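Local atomic coordinates of S-M checkpoint control protein RAD4 (Schizosaccharomyces pombe, PDB entry 4BMD), a protein that acts as an essential BRCT-repeat adaptor in DNA replication and in the checkpoint coupling S and M phases, here represented by its third and fourth BRCT domains. Residues F18-F23 against K33-N38; F52-H57 against W75-C80. All coordinates share one frame; numbering follows the deposited sequence.

Interaction 1. Residues F18-F23 against K33-N38; sequences FYLYEF and KCLSDN
Phe18, on the strand 17-20, meets Leu35 from the helix 25-36, and from CB outward it passes from one leucine methyl to the other, which lies over its ring face. Phe18 CB lies 3.9 Å from Leu35 CD1, and Phe18 CG is at nearly the same distance from that methyl. At CD1 of the ring the nearest partner changes to the other branch, Leu35 CD2. The closest approach comes one atom further, 3.7 Å between Phe18 CE1 and Leu35 CD2, before the gap widens to 4.0 Å between Phe18 CZ and the same methyl. Leu35 CD2 thus sits above the ring as a CH-pi donor, 3.8 Å from the ring centroid and 15° off the normal. Phe18 offers this face because its CG stands opposite the carbonyl carbon (chi1 -64°) and the ring is turned broadside to the CA-CB bond (chi2 88°). The other leucine branch is shared: Leu35 CD1 also touches Leu20 CD2, at 4.0 Å, as these two side chains pass in opposite directions. A branched leucine suits the place, since its two methyls serve two strand residues at once, while the flat phenylalanine ring offers the CD2 methyl a broad face. Phe13 meets Phe18 edge-to-face, and Leu31 of the same helix extends the packing on Leu20. This joins the first strand to the helix of the beta-alpha-beta unit that opens the BRCT fold. With no hydrogen bond across it, the contact depends on shape and burial of hydrocarbon, and holds helix to sheet through dispersion and the hydrophobic effect.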
ATOM      1  N   PHE A  18       2.768   7.153  20.135  1.00 43.52           N
ATOM      2  CA  PHE A  18       2.275   6.086  19.274  1.00 39.35           C
ATOM      3  C   PHE A  18       1.955   4.813  20.050  1.00 44.58           C
ATOM      4  O   PHE A  18       2.600   4.501  21.051  1.00 46.21           O
ATOM      5  CB  PHE A  18       3.290   5.781  18.168  1.00 39.07           C
ATOM      6  CG  PHE A  18       3.521   6.928  17.226  1.00 49.73           C
ATOM      7  CD1 PHE A  18       4.484   7.886  17.501  1.00 49.48           C
ATOM      8  CD2 PHE A  18       2.776   7.047  16.065  1.00 47.24           C
ATOM      9  CE1 PHE A  18       4.698   8.942  16.636  1.00 54.61           C
ATOM     10  CE2 PHE A  18       2.986   8.102  15.196  1.00 42.49           C
ATOM     11  CZ  PHE A  18       3.948   9.051  15.482  1.00 47.91           C
ATOM     12  N   TYR A  19       0.952   4.086  19.572  1.00 41.52           N
ATOM     13  CA  TYR A  19       0.553   2.816  20.164  1.00 37.04           C
ATOM     14  C   TYR A  19       0.691   1.709  19.123  1.00 41.29           C
ATOM     15  O   TYR A  19      -0.042   1.682  18.135  1.00 41.62           O
ATOM     16  CB  TYR A  19      -0.889   2.907  20.669  1.00 30.03           C
ATOM     17  CG  TYR A  19      -1.499   1.595  21.120  1.00 39.86           C
ATOM     18  CD1 TYR A  19      -1.333   1.140  22.421  1.00 35.37           C
ATOM     19  CD2 TYR A  19      -2.264   0.826  20.249  1.00 40.31           C
ATOM     20  CE1 TYR A  19      -1.899  -0.052  22.838  1.00 38.92           C
ATOM     21  CE2 TYR A  19      -2.832  -0.365  20.657  1.00 38.26           C
ATOM     22  CZ  TYR A  19      -2.647  -0.800  21.952  1.00 42.75           C
ATOM     23  OH  TYR A  19      -3.215  -1.987  22.360  1.00 41.28           O
ATOM     24  N   LEU A  20       1.637   0.802  19.348  1.00 40.55           N
ATOM     25  CA  LEU A  20       1.910  -0.274  18.402  1.00 32.46           C
ATOM     26  C   LEU A  20       1.093  -1.515  18.743  1.00 38.29           C
ATOM     27  O   LEU A  20       1.205  -2.059  19.841  1.00 46.19           O
ATOM     28  CB  LEU A  20       3.402  -0.608  18.395  1.00 33.35           C
ATOM     29  CG  LEU A  20       4.354   0.590  18.332  1.00 35.51           C
ATOM     30  CD1 LEU A  20       5.801   0.123  18.299  1.00 50.44           C
ATOM     31  CD2 LEU A  20       4.045   1.478  17.135  1.00 37.94           C
ATOM     32  N   TYR A  21       0.278  -1.966  17.794  1.00 34.27           N
ATOM     33  CA  TYR A  21      -0.655  -3.060  18.045  1.00 38.02           C
ATOM     34  C   TYR A  21      -0.275  -4.360  17.341  1.00 44.43           C
ATOM     35  O   TYR A  21      -0.144  -4.396  16.120  1.00 46.41           O
ATOM     36  CB  TYR A  21      -2.071  -2.644  17.640  1.00 32.10           C
ATOM     37  CG  TYR A  21      -3.109  -3.726  17.827  1.00 41.23           C
ATOM     38  CD1 TYR A  21      -3.620  -4.015  19.087  1.00 37.36           C
ATOM     39  CD2 TYR A  21      -3.586  -4.451  16.743  1.00 34.20           C
ATOM     40  CE1 TYR A  21      -4.574  -5.000  19.263  1.00 31.04           C
ATOM     41  CE2 TYR A  21      -4.542  -5.437  16.907  1.00 41.06           C
ATOM     42  CZ  TYR A  21      -5.031  -5.708  18.169  1.00 44.66           C
ATOM     43  OH  TYR A  21      -5.980  -6.690  18.337  1.00 50.33           O
ATOM     44  N   GLU A  22      -0.108  -5.419  18.129  1.00 39.89           N
ATOM     45  CA  GLU A  22       0.151  -6.769  17.620  1.00 34.46           C
ATOM     46  C   GLU A  22       1.327  -6.888  16.653  1.00 36.72           C
ATOM     47  O   GLU A  22       1.271  -7.652  15.691  1.00 48.13           O
ATOM     48  CB  GLU A  22      -1.111  -7.364  16.988  1.00 44.04           C
ATOM     49  CG  GLU A  22      -2.192  -7.727  17.992  1.00 52.86           C
ATOM     50  CD  GLU A  22      -1.727  -8.755  19.004  1.00 64.96           C
ATOM     51  OE1 GLU A  22      -1.516  -9.924  18.613  1.00 74.60           O
ATOM     52  OE2 GLU A  22      -1.570  -8.395  20.190  1.00 66.24           O
ATOM     53  N   PHE A  23       2.390  -6.133  16.909  1.00 31.52           N
ATOM     54  CA  PHE A  23       3.623  -6.292  16.150  1.00 42.01           C
ATOM     55  C   PHE A  23       4.464  -7.402  16.771  1.00 51.17           C
ATOM     56  O   PHE A  23       4.463  -7.575  17.990  1.00 50.49           O
ATOM     57  CB  PHE A  23       4.418  -4.986  16.122  1.00 38.12           C
ATOM     58  CG  PHE A  23       3.945  -4.008  15.086  1.00 47.85           C
ATOM     59  CD1 PHE A  23       4.436  -4.060  13.791  1.00 44.94           C
ATOM     60  CD2 PHE A  23       3.018  -3.029  15.407  1.00 42.02           C
ATOM     61  CE1 PHE A  23       4.008  -3.160  12.834  1.00 47.18           C
ATOM     62  CE2 PHE A  23       2.587  -2.125  14.455  1.00 39.91           C
ATOM     63  CZ  PHE A  23       3.082  -2.189  13.167  1.00 49.04           C
ATOM     64  N   LYS A  33      12.786   2.152  17.797  1.00 63.53           N
ATOM     65  CA  LYS A  33      13.960   2.986  17.570  1.00 69.27           C
ATOM     66  C   LYS A  33      13.695   4.049  16.508  1.00 68.28           C
ATOM     67  O   LYS A  33      14.112   5.199  16.650  1.00 60.44           O
ATOM     68  CB  LYS A  33      15.154   2.122  17.157  1.00 68.76           C
ATOM     69  CG  LYS A  33      16.419   2.911  16.863  1.00 76.94           C
ATOM     70  CD  LYS A  33      17.555   2.001  16.429  1.00 87.28           C
ATOM     71  CE  LYS A  33      18.809   2.802  16.116  1.00 88.02           C
ATOM     72  NZ  LYS A  33      19.267   3.597  17.289  1.00 73.72           N
ATOM     73  N   CYS A  34      12.993   3.656  15.449  1.00 66.29           N
ATOM     74  CA  CYS A  34      12.684   4.567  14.354  0.58 65.03           C
ATOM     75  C   CYS A  34      11.831   5.744  14.820  1.00 67.40           C
ATOM     76  O   CYS A  34      12.077   6.885  14.434  1.00 65.97           O
ATOM     77  CB  CYS A  34      11.985   3.824  13.213  0.58 70.37           C
ATOM     78  SG  CYS A  34      13.027   2.612  12.365  0.58 81.07           S
ATOM     79  N   LEU A  35      10.834   5.461  15.651  1.00 72.13           N
ATOM     80  CA  LEU A  35       9.958   6.504  16.175  1.00 64.67           C
ATOM     81  C   LEU A  35      10.663   7.356  17.226  1.00 67.08           C
ATOM     82  O   LEU A  35      10.479   8.573  17.275  1.00 60.78           O
ATOM     83  CB  LEU A  35       8.686   5.888  16.765  1.00 63.30           C
ATOM     84  CG  LEU A  35       7.657   5.341  15.774  1.00 54.52           C
ATOM     85  CD1 LEU A  35       6.610   4.515  16.499  1.00 44.55           C
ATOM     86  CD2 LEU A  35       6.999   6.475  15.001  1.00 39.67           C
ATOM     87  N   SER A  36      11.473   6.711  18.059  1.00 69.41           N
ATOM     88  CA  SER A  36      12.177   7.398  19.137  1.00 70.01           C
ATOM     89  C   SER A  36      13.236   8.361  18.609  1.00 74.16           C
ATOM     90  O   SER A  36      13.425   9.447  19.159  1.00 68.51           O
ATOM     91  CB  SER A  36      12.817   6.386  20.090  1.00 71.75           C
ATOM     92  OG  SER A  36      11.837   5.540  20.667  1.00 81.89           O
ATOM     93  N   ASP A  37      13.921   7.962  17.542  1.00 71.15           N
ATOM     94  CA  ASP A  37      14.961   8.796  16.947  1.00 73.95           C
ATOM     95  C   ASP A  37      14.376   9.975  16.175  1.00 67.21           C
ATOM     96  O   ASP A  37      15.112  10.829  15.683  1.00 71.95           O
ATOM     97  CB  ASP A  37      15.866   7.967  16.031  1.00 74.11           C
ATOM     98  CG  ASP A  37      16.655   6.913  16.787  1.00 87.66           C
ATOM     99  OD1 ASP A  37      16.796   7.044  18.021  1.00 82.54           O
ATOM    100  OD2 ASP A  37      17.139   5.959  16.142  1.00 78.50           O
ATOM    101  N   ASN A  38      13.052  10.013  16.070  1.00 66.81           N
ATOM    102  CA  ASN A  38      12.371  11.100  15.379  1.00 64.57           C
ATOM    103  C   ASN A  38      11.502  11.930  16.318  1.00 67.78           C
ATOM    104  O   ASN A  38      10.604  12.647  15.876  1.00 61.26           O
ATOM    105  CB  ASN A  38      11.540  10.564  14.211  1.00 63.80           C
ATOM    106  CG  ASN A  38      12.401  10.005  13.094  1.00 71.91           C
ATOM    107  OD1 ASN A  38      12.771  10.722  12.165  1.00 74.95           O
ATOM    108  ND2 ASN A  38      12.724   8.720  13.181  1.00 65.22           N
TER

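Interaction 2. Residues F52-H57 against W75-C80; sequences FVVIPH and WWIERC
ND1 of His57 is hydrogen-bonded to Glu74 OE2 and also lies against Trp75, 3.5 Å from its NE1. The imidazole forms an offset stack with the six-membered indole ring, centroids 4.3 Å apart and planes at 17°. Trp75 CZ2 rides over the centre of the imidazole, while His57 CB points a CH at the same indole face, 3.9 Å from the six-membered centroid. With chi1 at 67°, His57 CG lies between its backbone N and carbonyl carbon, turning the ring over the indole face that CB already meets. With an alanine here the imidazole is gone, and Glu74 OE2 would probably be left without this partner and the indole face less well covered. Trp75 also stacks with His124 of the helix 119-131 in the next BRCT domain, so this end lies at the interface of the two repeats.

At the other end of the strand, Phe52 meets Trp76 obliquely, planes at 36°, with Phe52 CZ 3.9 Å from Trp76 CZ2. Between the aromatic pairs Val54 CG1 touches Ile77 CD1 at 4.1 Å, compact branched residues filling the gap between strand and helix. Trp76 and Cys80 fit the Trp-x-x-x-Cys signature of the BRCT helix 74-82, which packs here on the strand 52-55. The chemistry is mixed: hydrocarbon and aromatic packing along the strand, with a polar aromatic at the domain interface that can stack and hydrogen-bond together.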
ATOM      1  N   PHE A  52      -1.555   8.309  17.479  1.00 43.04           N
ATOM      2  CA  PHE A  52      -1.810   7.372  16.391  1.00 37.84           C
ATOM      3  C   PHE A  52      -1.700   5.924  16.851  1.00 41.41           C
ATOM      4  O   PHE A  52      -0.822   5.577  17.640  1.00 36.70           O
ATOM      5  CB  PHE A  52      -0.838   7.607  15.232  1.00 38.96           C
ATOM      6  CG  PHE A  52      -0.994   8.943  14.568  1.00 43.19           C
ATOM      7  CD1 PHE A  52      -1.963   9.141  13.599  1.00 38.77           C
ATOM      8  CD2 PHE A  52      -0.166  10.001  14.908  1.00 46.85           C
ATOM      9  CE1 PHE A  52      -2.107  10.369  12.983  1.00 47.01           C
ATOM     10  CE2 PHE A  52      -0.305  11.233  14.297  1.00 44.48           C
ATOM     11  CZ  PHE A  52      -1.277  11.417  13.333  1.00 44.24           C
ATOM     12  N   VAL A  53      -2.600   5.084  16.351  1.00 34.19           N
ATOM     13  CA  VAL A  53      -2.504   3.645  16.554  1.00 36.69           C
ATOM     14  C   VAL A  53      -1.896   3.013  15.308  1.00 35.41           C
ATOM     15  O   VAL A  53      -2.392   3.212  14.199  1.00 34.89           O
ATOM     16  CB  VAL A  53      -3.882   3.014  16.832  1.00 35.84           C
ATOM     17  CG1 VAL A  53      -3.790   1.496  16.800  1.00 30.42           C
ATOM     18  CG2 VAL A  53      -4.427   3.495  18.169  1.00 38.11           C
ATOM     19  N   VAL A  54      -0.817   2.261  15.490  1.00 35.52           N
ATOM     20  CA  VAL A  54      -0.110   1.657  14.367  1.00 30.23           C
ATOM     21  C   VAL A  54      -0.370   0.154  14.262  1.00 37.44           C
ATOM     22  O   VAL A  54      -0.223  -0.586  15.236  1.00 38.23           O
ATOM     23  CB  VAL A  54       1.404   1.922  14.450  1.00 31.49           C
ATOM     24  CG1 VAL A  54       2.101   1.417  13.195  1.00 31.58           C
ATOM     25  CG2 VAL A  54       1.665   3.409  14.643  1.00 32.99           C
ATOM     26  N   ILE A  55      -0.760  -0.280  13.067  1.00 37.99           N
ATOM     27  CA  ILE A  55      -1.084  -1.675  12.792  1.00 33.30           C
ATOM     28  C   ILE A  55      -0.083  -2.214  11.774  1.00 39.09           C
ATOM     29  O   ILE A  55       0.377  -1.471  10.915  1.00 37.39           O
ATOM     30  CB  ILE A  55      -2.509  -1.781  12.201  1.00 39.19           C
ATOM     31  CG1 ILE A  55      -3.506  -1.019  13.077  1.00 41.18           C
ATOM     32  CG2 ILE A  55      -2.943  -3.227  12.040  1.00 38.23           C
ATOM     33  CD1 ILE A  55      -3.623  -1.555  14.482  1.00 39.84           C
ATOM     34  N   PRO A  56       0.287  -3.501  11.879  1.00 42.30           N
ATOM     35  CA  PRO A  56       1.087  -4.076  10.792  1.00 46.85           C
ATOM     36  C   PRO A  56       0.299  -4.091   9.483  1.00 47.57           C
ATOM     37  O   PRO A  56      -0.911  -4.323   9.498  1.00 37.45           O
ATOM     38  CB  PRO A  56       1.372  -5.506  11.276  1.00 40.47           C
ATOM     39  CG  PRO A  56       0.401  -5.753  12.391  1.00 44.69           C
ATOM     40  CD  PRO A  56       0.168  -4.421  13.021  1.00 44.50           C
ATOM     41  N   HIS A  57       0.981  -3.838   8.370  1.00 40.94           N
ATOM     42  CA  HIS A  57       0.321  -3.721   7.070  1.00 42.87           C
ATOM     43  C   HIS A  57      -0.337  -5.024   6.621  1.00 37.32           C
ATOM     44  O   HIS A  57      -1.260  -5.013   5.807  1.00 36.92           O
ATOM     45  CB  HIS A  57       1.313  -3.245   6.005  1.00 37.75           C
ATOM     46  CG  HIS A  57       2.387  -4.240   5.690  1.00 48.73           C
ATOM     47  ND1 HIS A  57       3.638  -4.191   6.264  1.00 43.28           N
ATOM     48  CD2 HIS A  57       2.394  -5.312   4.862  1.00 43.19           C
ATOM     49  CE1 HIS A  57       4.372  -5.189   5.802  1.00 49.29           C
ATOM     50  NE2 HIS A  57       3.640  -5.885   4.950  1.00 46.98           N
ATOM     51  N   TRP A  75       3.462   1.714   7.205  1.00 40.67           N
ATOM     52  CA  TRP A  75       3.837   2.361   5.951  1.00 43.45           C
ATOM     53  C   TRP A  75       3.544   3.858   5.990  1.00 43.62           C
ATOM     54  O   TRP A  75       4.132   4.634   5.237  1.00 46.90           O
ATOM     55  CB  TRP A  75       3.134   1.697   4.764  1.00 38.40           C
ATOM     56  CG  TRP A  75       3.675   0.336   4.441  1.00 37.82           C
ATOM     57  CD1 TRP A  75       4.793  -0.247   4.964  1.00 38.46           C
ATOM     58  CD2 TRP A  75       3.121  -0.614   3.521  1.00 32.41           C
ATOM     59  NE1 TRP A  75       4.970  -1.500   4.428  1.00 41.60           N
ATOM     60  CE2 TRP A  75       3.957  -1.749   3.540  1.00 42.62           C
ATOM     61  CE3 TRP A  75       2.001  -0.615   2.685  1.00 34.89           C
ATOM     62  CZ2 TRP A  75       3.708  -2.873   2.755  1.00 34.81           C
ATOM     63  CZ3 TRP A  75       1.755  -1.733   1.907  1.00 33.76           C
ATOM     64  CH2 TRP A  75       2.604  -2.845   1.947  1.00 33.92           C
ATOM     65  N   TRP A  76       2.634   4.255   6.875  1.00 37.90           N
ATOM     66  CA  TRP A  76       2.344   5.667   7.097  1.00 39.65           C
ATOM     67  C   TRP A  76       3.565   6.350   7.703  1.00 47.28           C
ATOM     68  O   TRP A  76       3.885   7.489   7.364  1.00 44.14           O
ATOM     69  CB  TRP A  76       1.136   5.821   8.023  1.00 37.03           C
ATOM     70  CG  TRP A  76       0.819   7.240   8.401  1.00 39.63           C
ATOM     71  CD1 TRP A  76      -0.053   8.081   7.773  1.00 41.63           C
ATOM     72  CD2 TRP A  76       1.365   7.979   9.502  1.00 37.71           C
ATOM     73  NE1 TRP A  76      -0.081   9.297   8.410  1.00 42.54           N
ATOM     74  CE2 TRP A  76       0.781   9.261   9.474  1.00 40.67           C
ATOM     75  CE3 TRP A  76       2.294   7.681  10.506  1.00 45.14           C
ATOM     76  CZ2 TRP A  76       1.095  10.243  10.412  1.00 45.29           C
ATOM     77  CZ3 TRP A  76       2.603   8.658  11.434  1.00 42.57           C
ATOM     78  CH2 TRP A  76       2.006   9.924  11.381  1.00 40.72           C
ATOM     79  N   ILE A  77       4.242   5.641   8.601  1.00 44.55           N
ATOM     80  CA  ILE A  77       5.461   6.143   9.219  1.00 54.09           C
ATOM     81  C   ILE A  77       6.559   6.291   8.174  1.00 59.54           C
ATOM     82  O   ILE A  77       7.252   7.307   8.126  1.00 57.51           O
ATOM     83  CB  ILE A  77       5.955   5.200  10.332  1.00 43.15           C
ATOM     84  CG1 ILE A  77       4.861   4.992  11.381  1.00 44.21           C
ATOM     85  CG2 ILE A  77       7.222   5.745  10.973  1.00 43.06           C
ATOM     86  CD1 ILE A  77       5.233   3.999  12.461  1.00 35.21           C
ATOM     87  N   GLU A  78       6.705   5.268   7.336  1.00 56.15           N
ATOM     88  CA  GLU A  78       7.714   5.268   6.283  1.00 51.54           C
ATOM     89  C   GLU A  78       7.477   6.394   5.282  1.00 50.70           C
ATOM     90  O   GLU A  78       8.425   7.017   4.804  1.00 56.85           O
ATOM     91  CB  GLU A  78       7.734   3.919   5.564  1.00 45.80           C
ATOM     92  CG  GLU A  78       8.004   2.735   6.479  1.00 43.73           C
ATOM     93  CD  GLU A  78       7.979   1.410   5.742  1.00 52.90           C
ATOM     94  OE1 GLU A  78       7.874   1.421   4.497  1.00 58.71           O
ATOM     95  OE2 GLU A  78       8.061   0.356   6.409  1.00 45.23           O
ATOM     96  N   ARG A  79       6.211   6.652   4.970  1.00 45.75           N
ATOM     97  CA  ARG A  79       5.857   7.736   4.060  1.00 53.05           C
ATOM     98  C   ARG A  79       6.187   9.089   4.670  1.00 61.54           C
ATOM     99  O   ARG A  79       6.636   9.999   3.974  1.00 66.35           O
ATOM    100  CB  ARG A  79       4.372   7.677   3.693  1.00 52.37           C
ATOM    101  CG  ARG A  79       4.029   6.636   2.642  1.00 55.55           C
ATOM    102  CD  ARG A  79       2.559   6.704   2.268  1.00 55.26           C
ATOM    103  NE  ARG A  79       2.150   8.059   1.905  1.00 60.30           N
ATOM    104  CZ  ARG A  79       2.212   8.553   0.674  1.00 63.63           C
ATOM    105  NH1 ARG A  79       2.667   7.805  -0.322  1.00 71.02           N
ATOM    106  NH2 ARG A  79       1.817   9.796   0.436  1.00 58.28           N
ATOM    107  N   CYS A  80       5.963   9.214   5.974  1.00 64.99           N
ATOM    108  CA  CYS A  80       6.246  10.455   6.685  1.00 66.55           C
ATOM    109  C   CYS A  80       7.734  10.788   6.674  1.00 63.59           C
ATOM    110  O   CYS A  80       8.114  11.956   6.606  1.00 65.41           O
ATOM    111  CB  CYS A  80       5.732  10.384   8.126  1.00 63.58           C
ATOM    112  SG  CYS A  80       3.941  10.573   8.292  1.00 61.30           S
TER

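Interactions 1 and 2 lie with their centres about 9 Å apart on one parallel sheet, where strands 17-20 and 52-55 are neighbours. Probable backbone hydrogen bonds join them: Tyr19 O to Val54 N at 2.8 Å and Tyr21 N to Val54 O at 3.0 Å. Above the sheet the helices 25-36 and 74-82 also meet, Leu35 CD2 lying 4.0 Å from Ile77 CD1, and Phe18 reaches Trp76. The two contacts therefore form one continuous hydrophobic core in BRCT3, with interaction 2 continuing at His57 and Trp75 toward BRCT4. Binding to Crb2 belongs to BRCT1 and BRCT2, outside this fragment.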